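Long-range contact in flavin-containing monooxygenase (Allium sativum, PDB 6WPU), which probably uses its FAD cofactor to oxygenate the sulfur of S-allyl-L-cysteine, as a flavin-dependent S-monooxygenase of garlic: residues 263-268 with 277-282. Sequence-based numbering, arbitrary orientation.
Sequences WLHSMI and VVFHDG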
loop_
_atom_site.group_PDB
_atom_site.type_symbol
_atom_site.label_atom_id
_atom_site.label_comp_id
_atom_site.label_asym_id
_atom_site.label_seq_id
_atom_site.Cartn_x
_atom_site.Cartn_y
_atom_site.Cartn_z
ATOM N N TRP A 263 -7.966 -8.984 -24.390
ATOM C CA TRP A 263 -8.238 -7.764 -25.137
ATOM C C TRP A 263 -8.319 -6.573 -24.192
ATOM O O TRP A 263 -8.749 -6.702 -23.040
ATOM C CB TRP A 263 -9.529 -7.874 -25.933
ATOM C CG TRP A 263 -9.412 -8.816 -27.099
ATOM C CD1 TRP A 263 -9.105 -8.492 -28.401
ATOM C CD2 TRP A 263 -9.586 -10.237 -27.069
ATOM N NE1 TRP A 263 -9.081 -9.628 -29.171
ATOM C CE2 TRP A 263 -9.373 -10.711 -28.382
ATOM C CE3 TRP A 263 -9.898 -11.153 -26.060
ATOM C CZ2 TRP A 263 -9.467 -12.062 -28.712
ATOM C CZ3 TRP A 263 -9.991 -12.496 -26.388
ATOM C CH2 TRP A 263 -9.779 -12.938 -27.706
ATOM N N LEU A 264 -7.917 -5.412 -24.709
ATOM C CA LEU A 264 -7.918 -4.148 -23.982
ATOM C C LEU A 264 -9.039 -3.255 -24.494
ATOM O O LEU A 264 -9.205 -3.086 -25.707
ATOM C CB LEU A 264 -6.574 -3.433 -24.134
ATOM C CG LEU A 264 -5.357 -4.272 -23.759
ATOM C CD1 LEU A 264 -4.117 -3.746 -24.451
ATOM C CD2 LEU A 264 -5.178 -4.232 -22.282
ATOM N N HIS A 265 -9.800 -2.684 -23.570
ATOM C CA HIS A 265 -10.867 -1.752 -23.890
ATOM C C HIS A 265 -10.726 -0.518 -23.013
ATOM O O HIS A 265 -9.948 -0.484 -22.054
ATOM C CB HIS A 265 -12.247 -2.375 -23.678
ATOM C CG HIS A 265 -12.435 -3.675 -24.392
ATOM N ND1 HIS A 265 -12.779 -3.746 -25.725
ATOM C CD2 HIS A 265 -12.326 -4.953 -23.959
ATOM C CE1 HIS A 265 -12.870 -5.014 -26.084
ATOM N NE2 HIS A 265 -12.599 -5.766 -25.031
ATOM N N SER A 266 -11.525 0.488 -23.338
ATOM C CA SER A 266 -11.507 1.714 -22.566
ATOM C C SER A 266 -12.438 1.622 -21.364
ATOM O O SER A 266 -12.017 1.852 -20.225
ATOM C CB SER A 266 -11.882 2.892 -23.464
ATOM O OG SER A 266 -11.536 4.107 -22.829
ATOM N N MET A 267 -13.697 1.273 -21.583
ATOM C CA MET A 267 -14.645 1.294 -20.481
ATOM C C MET A 267 -15.886 0.506 -20.857
ATOM O O MET A 267 -16.216 0.360 -22.040
ATOM C CB MET A 267 -15.049 2.722 -20.115
ATOM C CG MET A 267 -15.734 3.440 -21.264
ATOM S SD MET A 267 -16.088 5.176 -20.932
ATOM C CE MET A 267 -17.478 5.048 -19.811
ATOM N N ILE A 268 -16.565 0.002 -19.829
ATOM C CA ILE A 268 -17.877 -0.594 -20.020
ATOM C C ILE A 268 -18.872 0.505 -20.359
ATOM O O ILE A 268 -18.990 1.504 -19.641
ATOM C CB ILE A 268 -18.318 -1.365 -18.768
ATOM C CG1 ILE A 268 -17.346 -2.510 -18.462
ATOM C CG2 ILE A 268 -19.743 -1.898 -18.969
ATOM C CD1 ILE A 268 -17.645 -3.253 -17.162
ATOM N N VAL A 277 -21.917 -7.707 -21.965
ATOM C CA VAL A 277 -21.269 -6.453 -21.599
ATOM C C VAL A 277 -20.817 -5.773 -22.884
ATOM O O VAL A 277 -20.149 -6.397 -23.716
ATOM C CB VAL A 277 -20.078 -6.682 -20.652
ATOM C CG1 VAL A 277 -19.370 -5.363 -20.351
ATOM C CG2 VAL A 277 -20.546 -7.357 -19.361
ATOM N N VAL A 278 -21.198 -4.507 -23.058
ATOM C CA VAL A 278 -20.846 -3.733 -24.246
ATOM C C VAL A 278 -19.810 -2.698 -23.838
ATOM O O VAL A 278 -19.994 -1.982 -22.847
ATOM C CB VAL A 278 -22.079 -3.068 -24.880
ATOM C CG1 VAL A 278 -21.737 -2.492 -26.265
ATOM C CG2 VAL A 278 -23.211 -4.059 -24.977
ATOM N N PHE A 279 -18.701 -2.661 -24.558
ATOM C CA PHE A 279 -17.666 -1.683 -24.280
ATOM C C PHE A 279 -17.882 -0.457 -25.162
ATOM O O PHE A 279 -18.623 -0.496 -26.148
ATOM C CB PHE A 279 -16.278 -2.289 -24.499
ATOM C CG PHE A 279 -15.945 -3.391 -23.531
ATOM C CD1 PHE A 279 -16.198 -4.714 -23.853
ATOM C CD2 PHE A 279 -15.396 -3.098 -22.281
ATOM C CE1 PHE A 279 -15.905 -5.735 -22.955
ATOM C CE2 PHE A 279 -15.104 -4.106 -21.393
ATOM C CZ PHE A 279 -15.362 -5.434 -21.730
ATOM N N HIS A 280 -17.251 0.652 -24.775
ATOM C CA HIS A 280 -17.400 1.876 -25.556
ATOM C C HIS A 280 -16.924 1.694 -26.990
ATOM O O HIS A 280 -17.486 2.301 -27.907
ATOM C CB HIS A 280 -16.646 3.027 -24.901
ATOM C CG HIS A 280 -16.477 4.210 -25.804
ATOM N ND1 HIS A 280 -17.463 5.156 -25.982
ATOM C CD2 HIS A 280 -15.447 4.585 -26.597
ATOM C CE1 HIS A 280 -17.044 6.071 -26.839
ATOM N NE2 HIS A 280 -15.824 5.747 -27.228
ATOM N N ASP A 281 -15.895 0.868 -27.209
ATOM C CA ASP A 281 -15.451 0.618 -28.584
ATOM C C ASP A 281 -16.418 -0.246 -29.385
ATOM O O ASP A 281 -16.106 -0.624 -30.516
ATOM C CB ASP A 281 -14.059 -0.021 -28.590
ATOM C CG ASP A 281 -13.953 -1.212 -27.647
ATOM O OD1 ASP A 281 -14.849 -2.084 -27.670
ATOM O OD2 ASP A 281 -12.951 -1.278 -26.895
ATOM N N GLY A 282 -17.595 -0.596 -28.883
ATOM C CA GLY A 282 -18.527 -1.395 -29.643
ATOM C C GLY A 282 -18.447 -2.888 -29.397
ATOM O O GLY A 282 -19.374 -3.610 -29.776
HETATM O O HOH W 1 -13.905 0.826 -24.923
#
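His265 and Phe279 stack face to face where the antiparallel hairpin of strands 262-271 and 276-279 opens out, within a mixed sheet. The two rings lie almost flat on one another, planes 10° apart and centroids separated by 3.9 Å, each with an atom of the other over its centre. Stacking one face leaves the edge of the imidazole available for polar contacts, and Asp281 takes ND1: the ND1-H points in the ring plane at the syn lone pair of Asp281 OD2, 2.7 Å away. His242 ND1 bonds the other nitrogen, NE2, so both ring nitrogens have partners and the rotation of the ring is fixed. Such a carboxylate would probably favour a proton on ND1. The Asp281 side chain, its CG between backbone N and carbonyl carbon (chi1 49°), turns back toward the histidine from a type I turn, Phe279 to Gly282. A water links the two backbones, accepting from Ser266 N and Asp281 N and giving a weak bond to OD2. Past Ser266 the two backbones come together: His280 N donates to Met267 O at 2.9 Å, and Ile268 pairs with Phe279 in a non-hydrogen-bonded bridge. Ile268 CG2 meets Val277 CG1 at 3.7 Å, while CG1 of the same isoleucine approaches Phe279 CE2. Thr252 adds a further bond to Asp281 OD2, and Cys283 N holds OD1. Within the same sheet, strand 262-271 runs parallel to 240-244, and the Phe279 side chain reaches across to Ala244 of that strand and to Val219 of strand 217-221, where Ile268 meets Ile221.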